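PDB 1VPY: PROTEIN (hypothetical protein EF0366) from Enterococcus faecalis, which is of unknown function but belongs to the DUF72 family and folds as a TIM-type alpha/beta barrel. Local coordinates for residues A[42-54]-A[71-84]. Sequence-based numbering, arbitrary orientation.
Sequences LPLVEMDTAYYGI and FRFVMKVYSGISCQ
The ring of Y51 slots between K76 and S79: CB of S79 sits over the centre of one face, 3.7 Å from the ring centroid, while NZ of K76 stands over the opposite face, displaced toward the rim, in a cation-pi contact, 4.1 Å from the centroid. K76 gets there because its chain runs out fully extended, with CG anti to the backbone N (chi1 -164°), side by side with Y51 and crossing D48, whose OD1 meets its CD; its ammonium group also hydrogen-bonds Q120. Backbone N of S79 donates a hydrogen bond to O of Y51 (3.0 Å), which holds S79 against the residue whose ring its CB caps. On the N-terminal side of this slot, strands 44-47 and 72-76 run parallel, 17° apart, as the second and third staves of the eight-stranded TIM barrel. Their five backbone bonds run from R72 N to P43 O through to K76 N to M47 O, and a water then bridges M47 O, K76 O and A50 N where the strands part. On the face carrying V45 and M47, CB and CG1 of V45 lie against CZ of F71, each at 3.5 Å, and the selenium of M47, a selenomethionine, makes a Met-aromatic contact at the edge of the F73 ring, 3.9 Å from CE2. On the other face, V74 tucks CG2 against CD1 of L44, and the E46 carboxylate reaches a salt bridge with R204. Farther along, I54 crosses Y78 at about a right angle, its CG1 lying 3.8 Å from CB of Y78.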
loop_
_atom_site.group_PDB
_atom_site.type_symbol
_atom_site.label_atom_id
_atom_site.label_comp_id
_atom_site.label_asym_id
_atom_site.label_seq_id
_atom_site.Cartn_x
_atom_site.Cartn_y
_atom_site.Cartn_z
ATOM N N LEU A 42 -0.557 -16.118 6.620
ATOM C CA LEU A 42 0.159 -14.998 6.000
ATOM C C LEU A 42 0.810 -14.014 6.984
ATOM O O LEU A 42 0.295 -13.801 8.084
ATOM C CB LEU A 42 -0.725 -14.282 4.965
ATOM C CG LEU A 42 -0.991 -15.091 3.686
ATOM C CD1 LEU A 42 -2.019 -14.416 2.791
ATOM C CD2 LEU A 42 0.290 -15.355 2.903
ATOM N N PRO A 43 1.968 -13.438 6.595
ATOM C CA PRO A 43 2.707 -12.498 7.438
ATOM C C PRO A 43 2.339 -11.026 7.214
ATOM O O PRO A 43 2.870 -10.145 7.893
ATOM C CB PRO A 43 4.147 -12.729 6.997
ATOM C CG PRO A 43 4.028 -13.058 5.526
ATOM C CD PRO A 43 2.665 -13.679 5.314
ATOM N N LEU A 44 1.444 -10.760 6.274
ATOM C CA LEU A 44 1.122 -9.396 5.927
ATOM C C LEU A 44 -0.320 -9.295 5.483
ATOM O O LEU A 44 -0.829 -10.178 4.798
ATOM C CB LEU A 44 2.056 -8.921 4.814
ATOM C CG LEU A 44 1.978 -7.498 4.263
ATOM C CD1 LEU A 44 2.388 -6.466 5.315
ATOM C CD2 LEU A 44 2.861 -7.404 3.040
ATOM N N VAL A 45 -0.980 -8.223 5.898
ATOM C CA VAL A 45 -2.319 -7.925 5.432
ATOM C C VAL A 45 -2.427 -6.438 5.121
ATOM O O VAL A 45 -1.749 -5.621 5.735
ATOM C CB VAL A 45 -3.392 -8.343 6.461
ATOM C CG1 VAL A 45 -3.531 -7.307 7.559
ATOM C CG2 VAL A 45 -4.735 -8.581 5.778
ATOM N N GLU A 46 -3.257 -6.097 4.145
ATOM C CA GLU A 46 -3.661 -4.716 3.972
ATOM C C GLU A 46 -5.093 -4.578 4.429
ATOM O O GLU A 46 -5.970 -5.313 3.980
ATOM C CB GLU A 46 -3.538 -4.254 2.530
ATOM C CG GLU A 46 -3.965 -2.803 2.345
ATOM C CD GLU A 46 -3.960 -2.375 0.901
ATOM O OE1 GLU A 46 -2.967 -2.641 0.201
ATOM O OE2 GLU A 46 -4.950 -1.772 0.458
HETATM N N MSE A 47 -5.322 -3.638 5.335
HETATM C CA MSE A 47 -6.660 -3.369 5.810
HETATM C C MSE A 47 -7.129 -2.028 5.294
HETATM O O MSE A 47 -6.478 -1.003 5.514
HETATM C CB MSE A 47 -6.702 -3.430 7.323
HETATM C CG MSE A 47 -6.399 -4.816 7.843
HETATM SE SE MSE A 47 -6.775 -4.986 9.739
HETATM C CE MSE A 47 -8.784 -4.831 9.727
ATOM N N ASP A 48 -8.259 -2.065 4.591
ATOM C CA ASP A 48 -8.840 -0.887 3.969
ATOM C C ASP A 48 -9.947 -0.270 4.812
ATOM O O ASP A 48 -10.424 0.815 4.520
ATOM C CB ASP A 48 -9.370 -1.257 2.589
ATOM C CG ASP A 48 -8.258 -1.541 1.596
ATOM O OD1 ASP A 48 -7.068 -1.368 1.937
ATOM O OD2 ASP A 48 -8.577 -1.940 0.461
ATOM N N THR A 49 -10.325 -0.974 5.873
ATOM C CA THR A 49 -11.431 -0.596 6.752
ATOM C C THR A 49 -11.434 0.874 7.209
ATOM O O THR A 49 -12.489 1.501 7.251
ATOM C CB THR A 49 -11.508 -1.574 7.960
ATOM O OG1 THR A 49 -12.456 -1.104 8.918
ATOM C CG2 THR A 49 -10.160 -1.715 8.625
ATOM N N ALA A 50 -10.258 1.416 7.526
ATOM C CA ALA A 50 -10.137 2.785 8.046
ATOM C C ALA A 50 -10.208 3.858 6.959
ATOM O O ALA A 50 -10.318 5.049 7.252
ATOM C CB ALA A 50 -8.864 2.939 8.873
ATOM N N TYR A 51 -10.138 3.431 5.707
ATOM C CA TYR A 51 -10.319 4.323 4.577
ATOM C C TYR A 51 -11.739 4.878 4.573
ATOM O O TYR A 51 -11.970 6.009 4.133
ATOM C CB TYR A 51 -10.039 3.566 3.275
ATOM C CG TYR A 51 -10.222 4.357 1.999
ATOM C CD1 TYR A 51 -9.205 5.180 1.513
ATOM C CD2 TYR A 51 -11.403 4.261 1.263
ATOM C CE1 TYR A 51 -9.364 5.895 0.331
ATOM C CE2 TYR A 51 -11.574 4.974 0.084
ATOM C CZ TYR A 51 -10.551 5.786 -0.375
ATOM O OH TYR A 51 -10.716 6.490 -1.540
ATOM N N TYR A 52 -12.684 4.085 5.074
ATOM C CA TYR A 52 -14.105 4.450 5.023
ATOM C C TYR A 52 -14.558 5.193 6.253
ATOM O O TYR A 52 -15.531 5.945 6.202
ATOM C CB TYR A 52 -14.970 3.210 4.810
ATOM C CG TYR A 52 -14.630 2.532 3.521
ATOM C CD1 TYR A 52 -15.177 2.976 2.314
ATOM C CD2 TYR A 52 -13.722 1.478 3.495
ATOM C CE1 TYR A 52 -14.846 2.366 1.118
ATOM C CE2 TYR A 52 -13.381 0.860 2.306
ATOM C CZ TYR A 52 -13.944 1.307 1.124
ATOM O OH TYR A 52 -13.599 0.685 -0.047
ATOM N N GLY A 53 -13.846 4.968 7.352
ATOM C CA GLY A 53 -14.154 5.584 8.632
ATOM C C GLY A 53 -13.090 5.195 9.632
ATOM O O GLY A 53 -12.707 4.028 9.722
ATOM N N ILE A 54 -12.607 6.184 10.377
ATOM C CA ILE A 54 -11.564 5.967 11.365
ATOM C C ILE A 54 -12.134 5.175 12.541
ATOM O O ILE A 54 -13.049 5.639 13.212
ATOM C CB ILE A 54 -10.951 7.304 11.826
ATOM C CG1 ILE A 54 -10.324 8.027 10.627
ATOM C CG2 ILE A 54 -9.926 7.071 12.932
ATOM C CD1 ILE A 54 -9.860 9.445 10.914
ATOM N N PHE A 71 3.783 -10.200 12.674
ATOM C CA PHE A 71 2.871 -10.015 11.567
ATOM C C PHE A 71 2.875 -8.522 11.249
ATOM O O PHE A 71 3.048 -7.696 12.142
ATOM C CB PHE A 71 1.480 -10.467 12.019
ATOM C CG PHE A 71 0.396 -10.243 11.005
ATOM C CD1 PHE A 71 0.082 -11.230 10.080
ATOM C CD2 PHE A 71 -0.330 -9.055 10.992
ATOM C CE1 PHE A 71 -0.929 -11.024 9.134
ATOM C CE2 PHE A 71 -1.339 -8.839 10.049
ATOM C CZ PHE A 71 -1.637 -9.829 9.122
ATOM N N ARG A 72 2.703 -8.161 9.985
ATOM C CA ARG A 72 2.695 -6.745 9.634
ATOM C C ARG A 72 1.389 -6.292 9.007
ATOM O O ARG A 72 0.708 -7.069 8.338
ATOM C CB ARG A 72 3.887 -6.379 8.748
ATOM C CG ARG A 72 5.246 -6.639 9.407
ATOM C CD ARG A 72 5.540 -5.706 10.580
ATOM N NE ARG A 72 6.817 -6.049 11.200
ATOM C CZ ARG A 72 6.952 -6.658 12.374
ATOM N NH1 ARG A 72 5.889 -6.985 13.097
ATOM N NH2 ARG A 72 8.160 -6.934 12.835
ATOM N N PHE A 73 1.060 -5.023 9.243
ATOM C CA PHE A 73 -0.149 -4.409 8.721
ATOM C C PHE A 73 0.220 -3.291 7.776
ATOM O O PHE A 73 1.060 -2.452 8.100
ATOM C CB PHE A 73 -0.960 -3.775 9.852
ATOM C CG PHE A 73 -1.581 -4.751 10.801
ATOM C CD1 PHE A 73 -0.862 -5.241 11.887
ATOM C CD2 PHE A 73 -2.905 -5.146 10.641
ATOM C CE1 PHE A 73 -1.445 -6.126 12.784
ATOM C CE2 PHE A 73 -3.498 -6.023 11.530
ATOM C CZ PHE A 73 -2.766 -6.519 12.604
ATOM N N VAL A 74 -0.412 -3.275 6.610
ATOM C CA VAL A 74 -0.414 -2.091 5.775
ATOM C C VAL A 74 -1.766 -1.447 6.017
ATOM O O VAL A 74 -2.809 -1.999 5.656
ATOM C CB VAL A 74 -0.232 -2.405 4.281
ATOM C CG1 VAL A 74 -0.421 -1.137 3.446
ATOM C CG2 VAL A 74 1.144 -3.017 4.025
HETATM N N MSE A 75 -1.737 -0.285 6.655
HETATM C CA MSE A 75 -2.942 0.402 7.036
HETATM C C MSE A 75 -3.258 1.501 6.032
HETATM O O MSE A 75 -2.515 2.467 5.910
HETATM C CB MSE A 75 -2.763 0.979 8.439
HETATM C CG MSE A 75 -4.055 1.390 9.107
HETATM SE SE MSE A 75 -5.309 -0.121 9.311
HETATM C CE MSE A 75 -4.029 -1.518 10.114
ATOM N N LYS A 76 -4.357 1.350 5.302
ATOM C CA LYS A 76 -4.771 2.386 4.371
ATOM C C LYS A 76 -5.368 3.562 5.147
ATOM O O LYS A 76 -6.283 3.377 5.945
ATOM C CB LYS A 76 -5.767 1.833 3.356
ATOM C CG LYS A 76 -5.947 2.732 2.138
ATOM C CD LYS A 76 -6.711 2.040 1.030
ATOM C CE LYS A 76 -6.800 2.967 -0.169
ATOM N NZ LYS A 76 -7.820 2.537 -1.140
ATOM N N VAL A 77 -4.836 4.760 4.925
ATOM C CA VAL A 77 -5.295 5.970 5.627
ATOM C C VAL A 77 -6.720 6.391 5.245
ATOM O O VAL A 77 -7.227 6.027 4.175
ATOM C CB VAL A 77 -4.328 7.176 5.414
ATOM C CG1 VAL A 77 -2.912 6.807 5.820
ATOM C CG2 VAL A 77 -4.366 7.659 3.978
ATOM N N TYR A 78 -7.352 7.155 6.133
ATOM C CA TYR A 78 -8.697 7.679 5.913
ATOM C C TYR A 78 -8.815 8.414 4.567
ATOM O O TYR A 78 -7.937 9.196 4.200
ATOM C CB TYR A 78 -9.108 8.593 7.084
ATOM C CG TYR A 78 -10.507 9.171 6.972
ATOM C CD1 TYR A 78 -11.631 8.342 6.977
ATOM C CD2 TYR A 78 -10.707 10.550 6.859
ATOM C CE1 TYR A 78 -12.921 8.870 6.866
ATOM C CE2 TYR A 78 -11.987 11.085 6.750
ATOM C CZ TYR A 78 -13.089 10.241 6.754
ATOM O OH TYR A 78 -14.361 10.764 6.649
ATOM N N SER A 79 -9.902 8.150 3.844
ATOM C CA SER A 79 -10.123 8.718 2.507
ATOM C C SER A 79 -9.871 10.225 2.425
ATOM O O SER A 79 -9.353 10.719 1.421
ATOM C CB SER A 79 -11.522 8.373 1.979
ATOM O OG SER A 79 -12.537 8.763 2.888
ATOM N N GLY A 80 -10.238 10.939 3.486
ATOM C CA GLY A 80 -9.998 12.375 3.587
ATOM C C GLY A 80 -8.535 12.775 3.511
ATOM O O GLY A 80 -8.207 13.848 2.997
ATOM N N ILE A 81 -7.655 11.913 4.019
ATOM C CA ILE A 81 -6.214 12.175 4.033
ATOM C C ILE A 81 -5.612 12.101 2.628
ATOM O O ILE A 81 -4.653 12.806 2.323
ATOM C CB ILE A 81 -5.471 11.245 5.038
ATOM C CG1 ILE A 81 -5.837 11.627 6.477
ATOM C CG2 ILE A 81 -3.959 11.319 4.858
ATOM C CD1 ILE A 81 -5.548 10.553 7.526
ATOM N N SER A 82 -6.186 11.265 1.769
ATOM C CA SER A 82 -5.711 11.149 0.390
ATOM C C SER A 82 -6.605 11.900 -0.606
ATOM O O SER A 82 -6.725 11.510 -1.772
ATOM C CB SER A 82 -5.554 9.681 -0.003
ATOM O OG SER A 82 -6.714 8.952 0.334
ATOM N N CYS A 83 -7.221 12.979 -0.125
ATOM C CA CYS A 83 -8.022 13.889 -0.949
ATOM C C CYS A 83 -9.242 13.244 -1.625
ATOM O O CYS A 83 -9.635 13.641 -2.725
ATOM C CB CYS A 83 -7.135 14.606 -1.980
ATOM S SG CYS A 83 -6.109 15.924 -1.286
ATOM N N GLN A 84 -9.844 12.264 -0.960
ATOM C CA GLN A 84 -10.986 11.545 -1.524
ATOM C C GLN A 84 -12.228 11.626 -0.647
ATOM O O GLN A 84 -13.349 11.737 -1.155
ATOM C CB GLN A 84 -10.625 10.085 -1.782
ATOM C CG GLN A 84 -9.752 9.891 -2.998
ATOM C CD GLN A 84 -8.863 8.663 -2.900
ATOM O OE1 GLN A 84 -8.091 8.507 -1.949
ATOM N NE2 GLN A 84 -8.954 7.789 -3.898
HETATM O O HOH W 1 -7.320 1.121 7.007
#